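Local coordinates for glycosyl hydrolase family 2, TIM barrel domain protein (Faecalibacterium prausnitzii A2-165, PDB 6ED2) that probably hydrolyses beta-glucuronides, releasing glucuronic acid, as a gut bacterial beta-glucuronidase of glycosyl hydrolase family 2, at residues 576-588 and 597-609. Residues are numbered along the deposited sequence; the frame is centred on the assembly and turned at random.
Sequences GELVWNFADFQTT and NKKGIFTRQRQPK. With FMT (formic acid), chain G.
N597 lays its side chain over one face of the F585 ring, amide and ring planes only 18° apart and CB 3.6 Å from the ring centroid in a CH-pi contact. With CG anti to the backbone N (chi1 -173°), the amide runs alongside the ring; OD1 takes the K599 N-H in an Asx turn, while ND2 and K599 NZ both donate to O1 of a formic acid molecule, probably from the crystallisation liquor, at the edge of the W580 indole. K599 NZ also forms a salt bridge with D539 and a hydrogen bond with Y501. Next to this stack, the backbones of F585 and N597 form an antiparallel hydrogen-bonded pair, N597 N to F585 O being 2.7 Å.

D584 is the polar centre. Its OD1 accepts from G600 N at 2.9 Å, nearly along the C-O axis, and through its syn lone pair from K609 NZ at 2.7 Å, a salt bridge; a water donates to OD2 and accepts from R604 N. With alanine in place of D584, the K609 ammonium, also bonded to N540 O, would probably lose its counter-charge and G600 N its acceptor. A CB on G600 would point at this backbone and clash with D584 N, 2.2 Å away.

Farther along, the F582 and F602 rings meet obliquely, planes at 41°, CE1 of F582 being 3.5 Å from CE2 of F602. V579 CG1 meets I601 CG1 tip to tip.

The loop after the last TIM-barrel strand, 574-580, is thus tied to the segment leading into helix 610-621 by backbone bonds and one buried carboxylate, whose negative charge is probably stabilised by K609.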
loop_
_atom_site.group_PDB
_atom_site.type_symbol
_atom_site.label_atom_id
_atom_site.label_comp_id
_atom_site.label_asym_id
_atom_site.label_seq_id
_atom_site.Cartn_x
_atom_site.Cartn_y
_atom_site.Cartn_z
ATOM N N GLY A 576 4.768 3.221 34.354
ATOM C CA GLY A 576 3.776 2.888 33.361
ATOM C C GLY A 576 4.116 3.452 32.002
ATOM O O GLY A 576 4.715 4.530 31.908
ATOM N N GLU A 577 3.743 2.726 30.944
ATOM C CA GLU A 577 3.923 3.182 29.567
ATOM C C GLU A 577 2.615 2.967 28.824
ATOM O O GLU A 577 2.166 1.829 28.655
ATOM C CB GLU A 577 5.077 2.446 28.874
ATOM C CG GLU A 577 5.018 0.927 29.018
ATOM C CD GLU A 577 6.335 0.256 28.663
ATOM O OE1 GLU A 577 7.321 0.395 29.436
ATOM O OE2 GLU A 577 6.384 -0.409 27.605
ATOM N N LEU A 578 1.993 4.051 28.402
ATOM C CA LEU A 578 0.803 3.980 27.573
ATOM C C LEU A 578 1.185 4.690 26.290
ATOM O O LEU A 578 1.461 5.897 26.302
ATOM C CB LEU A 578 -0.414 4.619 28.244
ATOM C CG LEU A 578 -0.763 4.125 29.648
ATOM C CD1 LEU A 578 -2.029 4.815 30.124
ATOM C CD2 LEU A 578 -0.925 2.626 29.736
ATOM N N VAL A 579 1.254 3.930 25.198
ATOM C CA VAL A 579 1.797 4.450 23.950
ATOM C C VAL A 579 0.670 5.110 23.176
ATOM O O VAL A 579 -0.505 4.759 23.329
ATOM C CB VAL A 579 2.494 3.323 23.147
ATOM C CG1 VAL A 579 1.476 2.316 22.599
ATOM C CG2 VAL A 579 3.365 3.893 22.025
ATOM N N TRP A 580 1.018 6.108 22.366
ATOM C CA TRP A 580 0.078 6.731 21.440
ATOM C C TRP A 580 0.272 6.122 20.055
ATOM O O TRP A 580 1.362 6.219 19.492
ATOM C CB TRP A 580 0.325 8.229 21.382
ATOM C CG TRP A 580 -0.793 9.034 20.816
ATOM C CD1 TRP A 580 -0.783 9.744 19.651
ATOM C CD2 TRP A 580 -2.067 9.255 21.416
ATOM N NE1 TRP A 580 -1.980 10.393 19.490
ATOM C CE2 TRP A 580 -2.790 10.103 20.558
ATOM C CE3 TRP A 580 -2.674 8.807 22.596
ATOM C CZ2 TRP A 580 -4.092 10.517 20.839
ATOM C CZ3 TRP A 580 -3.963 9.208 22.869
ATOM C CH2 TRP A 580 -4.660 10.061 21.994
ATOM N N ASN A 581 -0.760 5.508 19.489
ATOM C CA ASN A 581 -2.114 5.333 20.004
ATOM C C ASN A 581 -2.460 3.862 19.697
ATOM O O ASN A 581 -1.768 3.234 18.886
ATOM C CB ASN A 581 -3.058 6.305 19.286
ATOM C CG ASN A 581 -4.534 6.192 19.716
ATOM O OD1 ASN A 581 -5.254 5.266 19.325
ATOM N ND2 ASN A 581 -5.007 7.207 20.442
ATOM N N PHE A 582 -3.507 3.311 20.321
ATOM C CA PHE A 582 -3.940 1.952 19.991
ATOM C C PHE A 582 -4.100 1.750 18.477
ATOM O O PHE A 582 -3.643 0.749 17.920
ATOM C CB PHE A 582 -5.254 1.638 20.721
ATOM C CG PHE A 582 -5.885 0.318 20.315
ATOM C CD1 PHE A 582 -5.397 -0.879 20.818
ATOM C CD2 PHE A 582 -6.957 0.285 19.445
ATOM C CE1 PHE A 582 -5.953 -2.083 20.449
ATOM C CE2 PHE A 582 -7.542 -0.925 19.073
ATOM C CZ PHE A 582 -7.039 -2.109 19.577
ATOM N N ALA A 583 -4.737 2.694 17.786
ATOM C CA ALA A 583 -5.013 2.495 16.370
ATOM C C ALA A 583 -4.994 3.830 15.635
ATOM O O ALA A 583 -5.287 4.875 16.218
ATOM C CB ALA A 583 -6.369 1.783 16.175
ATOM N N ASP A 584 -4.649 3.784 14.344
ATOM C CA ASP A 584 -4.776 4.957 13.488
ATOM C C ASP A 584 -6.181 5.535 13.614
ATOM O O ASP A 584 -7.165 4.792 13.678
ATOM C CB ASP A 584 -4.503 4.608 12.014
ATOM C CG ASP A 584 -3.113 3.968 11.776
ATOM O OD1 ASP A 584 -2.145 4.237 12.534
ATOM O OD2 ASP A 584 -3.000 3.195 10.790
ATOM N N PHE A 585 -6.271 6.867 13.659
ATOM C CA PHE A 585 -7.543 7.533 13.906
ATOM C C PHE A 585 -7.573 8.822 13.111
ATOM O O PHE A 585 -6.539 9.308 12.636
ATOM C CB PHE A 585 -7.768 7.808 15.409
ATOM C CG PHE A 585 -6.739 8.741 16.035
ATOM C CD1 PHE A 585 -6.954 10.110 16.075
ATOM C CD2 PHE A 585 -5.570 8.240 16.594
ATOM C CE1 PHE A 585 -6.012 10.967 16.643
ATOM C CE2 PHE A 585 -4.621 9.093 17.174
ATOM C CZ PHE A 585 -4.847 10.458 17.204
ATOM N N GLN A 586 -8.775 9.388 12.991
ATOM C CA GLN A 586 -9.001 10.542 12.133
ATOM C C GLN A 586 -8.699 11.853 12.859
ATOM O O GLN A 586 -9.092 12.052 14.016
ATOM C CB GLN A 586 -10.443 10.572 11.628
ATOM C CG GLN A 586 -10.604 11.444 10.402
ATOM C CD GLN A 586 -9.755 10.921 9.265
ATOM O OE1 GLN A 586 -9.785 9.727 8.967
ATOM N NE2 GLN A 586 -8.953 11.794 8.655
ATOM N N THR A 587 -8.037 12.751 12.150
ATOM C CA THR A 587 -7.742 14.120 12.566
ATOM C C THR A 587 -8.312 15.064 11.521
ATOM O O THR A 587 -8.796 14.638 10.473
ATOM C CB THR A 587 -6.232 14.346 12.700
ATOM O OG1 THR A 587 -5.640 14.308 11.390
ATOM C CG2 THR A 587 -5.593 13.261 13.580
ATOM N N THR A 588 -8.228 16.360 11.791
ATOM C CA THR A 588 -8.508 17.332 10.747
ATOM C C THR A 588 -7.464 17.223 9.637
ATOM O O THR A 588 -6.389 16.643 9.822
ATOM C CB THR A 588 -8.507 18.748 11.323
ATOM O OG1 THR A 588 -7.269 18.959 12.007
ATOM C CG2 THR A 588 -9.649 18.914 12.317
ATOM N N ASN A 597 -4.190 10.399 11.810
ATOM C CA ASN A 597 -3.008 10.160 12.623
ATOM C C ASN A 597 -2.559 8.726 12.409
ATOM O O ASN A 597 -3.382 7.811 12.467
ATOM C CB ASN A 597 -3.337 10.411 14.098
ATOM C CG ASN A 597 -2.112 10.340 15.012
ATOM O OD1 ASN A 597 -1.434 9.313 15.090
ATOM N ND2 ASN A 597 -1.851 11.425 15.737
ATOM N N LYS A 598 -1.260 8.529 12.175
ATOM C CA LYS A 598 -0.739 7.218 11.799
ATOM C C LYS A 598 0.230 6.665 12.843
ATOM O O LYS A 598 1.135 5.891 12.521
ATOM C CB LYS A 598 -0.081 7.281 10.422
ATOM C CG LYS A 598 -1.105 7.415 9.289
ATOM C CD LYS A 598 -2.038 6.201 9.275
ATOM C CE LYS A 598 -2.809 6.056 7.959
ATOM N NZ LYS A 598 -3.915 7.043 7.814
ATOM N N LYS A 599 0.048 7.046 14.103
ATOM C CA LYS A 599 0.832 6.482 15.189
ATOM C C LYS A 599 0.197 5.210 15.761
ATOM O O LYS A 599 0.660 4.704 16.789
ATOM C CB LYS A 599 1.038 7.538 16.283
ATOM C CG LYS A 599 1.744 8.825 15.790
ATOM C CD LYS A 599 2.413 9.574 16.963
ATOM C CE LYS A 599 3.188 10.834 16.519
ATOM N NZ LYS A 599 2.365 11.904 15.866
ATOM N N GLY A 600 -0.836 4.680 15.106
ATOM C CA GLY A 600 -1.481 3.484 15.619
ATOM C C GLY A 600 -0.495 2.335 15.771
ATOM O O GLY A 600 0.410 2.148 14.953
ATOM N N ILE A 601 -0.654 1.583 16.859
ATOM C CA ILE A 601 0.007 0.288 16.955
ATOM C C ILE A 601 -0.730 -0.736 16.082
ATOM O O ILE A 601 -0.113 -1.678 15.552
ATOM C CB ILE A 601 0.080 -0.141 18.431
ATOM C CG1 ILE A 601 0.876 0.892 19.246
ATOM C CG2 ILE A 601 0.717 -1.531 18.575
ATOM C CD1 ILE A 601 2.249 1.252 18.622
ATOM N N PHE A 602 -2.043 -0.562 15.917
ATOM C CA PHE A 602 -2.858 -1.285 14.952
ATOM C C PHE A 602 -3.380 -0.307 13.914
ATOM O O PHE A 602 -3.458 0.903 14.164
ATOM C CB PHE A 602 -4.025 -2.001 15.638
ATOM C CG PHE A 602 -3.585 -2.944 16.722
ATOM C CD1 PHE A 602 -3.344 -4.286 16.435
ATOM C CD2 PHE A 602 -3.390 -2.486 18.018
ATOM C CE1 PHE A 602 -2.926 -5.156 17.409
ATOM C CE2 PHE A 602 -2.965 -3.349 19.016
ATOM C CZ PHE A 602 -2.725 -4.689 18.714
ATOM N N THR A 603 -3.723 -0.842 12.734
ATOM C CA THR A 603 -4.406 -0.028 11.740
ATOM C C THR A 603 -5.810 0.327 12.239
ATOM O O THR A 603 -6.328 -0.255 13.192
ATOM C CB THR A 603 -4.527 -0.773 10.408
ATOM O OG1 THR A 603 -5.399 -1.897 10.594
ATOM C CG2 THR A 603 -3.161 -1.256 9.897
ATOM N N ARG A 604 -6.443 1.272 11.551
ATOM C CA ARG A 604 -7.806 1.646 11.896
ATOM C C ARG A 604 -8.783 0.489 11.677
ATOM O O ARG A 604 -9.845 0.447 12.309
ATOM C CB ARG A 604 -8.217 2.872 11.073
ATOM C CG ARG A 604 -9.420 3.607 11.632
ATOM C CD ARG A 604 -9.841 4.734 10.723
ATOM N NE ARG A 604 -10.631 5.742 11.426
ATOM C CZ ARG A 604 -11.466 6.584 10.833
ATOM N NH1 ARG A 604 -11.653 6.511 9.518
ATOM N NH2 ARG A 604 -12.108 7.502 11.550
ATOM N N GLN A 605 -8.453 -0.436 10.770
ATOM C CA GLN A 605 -9.219 -1.651 10.517
ATOM C C GLN A 605 -8.874 -2.761 11.500
ATOM O O GLN A 605 -9.323 -3.903 11.326
ATOM C CB GLN A 605 -8.975 -2.124 9.078
ATOM C CG GLN A 605 -9.416 -1.099 8.028
ATOM C CD GLN A 605 -8.475 0.109 7.898
ATOM O OE1 GLN A 605 -7.259 -0.025 8.036
ATOM N NE2 GLN A 605 -9.044 1.295 7.639
ATOM N N ARG A 606 -8.039 -2.451 12.492
ATOM C CA ARG A 606 -7.804 -3.316 13.640
ATOM C C ARG A 606 -6.937 -4.514 13.278
ATOM O O ARG A 606 -7.175 -5.634 13.739
ATOM C CB ARG A 606 -9.112 -3.769 14.277
ATOM C CG ARG A 606 -9.570 -2.867 15.397
ATOM C CD ARG A 606 -9.670 -1.402 14.992
ATOM N NE ARG A 606 -10.235 -0.616 16.082
ATOM C CZ ARG A 606 -10.440 0.698 16.048
ATOM N NH1 ARG A 606 -10.138 1.404 14.966
ATOM N NH2 ARG A 606 -10.958 1.308 17.110
ATOM N N GLN A 607 -5.912 -4.274 12.463
ATOM C CA GLN A 607 -4.898 -5.286 12.238
ATOM C C GLN A 607 -3.548 -4.775 12.727
ATOM O O GLN A 607 -3.306 -3.569 12.730
ATOM C CB GLN A 607 -4.803 -5.670 10.753
ATOM C CG GLN A 607 -6.096 -6.164 10.173
ATOM C CD GLN A 607 -6.582 -7.469 10.809
ATOM O OE1 GLN A 607 -5.819 -8.185 11.476
ATOM N NE2 GLN A 607 -7.865 -7.783 10.597
ATOM N N PRO A 608 -2.641 -5.662 13.128
ATOM C CA PRO A 608 -1.373 -5.192 13.703
ATOM C C PRO A 608 -0.470 -4.543 12.665
ATOM O O PRO A 608 -0.429 -4.951 11.502
ATOM C CB PRO A 608 -0.740 -6.467 14.267
ATOM C CG PRO A 608 -1.357 -7.560 13.508
ATOM C CD PRO A 608 -2.753 -7.124 13.167
ATOM N N LYS A 609 0.238 -3.504 13.102
ATOM C CA LYS A 609 1.437 -3.061 12.417
ATOM C C LYS A 609 2.642 -3.736 13.058
ATOM O O LYS A 609 2.526 -4.435 14.069
ATOM C CB LYS A 609 1.583 -1.542 12.468
ATOM C CG LYS A 609 0.435 -0.744 11.843
ATOM C CD LYS A 609 0.892 0.728 11.706
ATOM C CE LYS A 609 -0.210 1.676 12.004
ATOM N NZ LYS A 609 0.312 3.084 12.130
HETATM C C FMT G . 0.518 13.168 18.222
HETATM O O1 FMT G . 0.266 12.064 17.744
HETATM O O2 FMT G . -0.006 14.207 17.814
HETATM O O HOH W 1 -9.029 4.150 15.356
HETATM O O HOH W 2 -5.253 2.761 9.428
#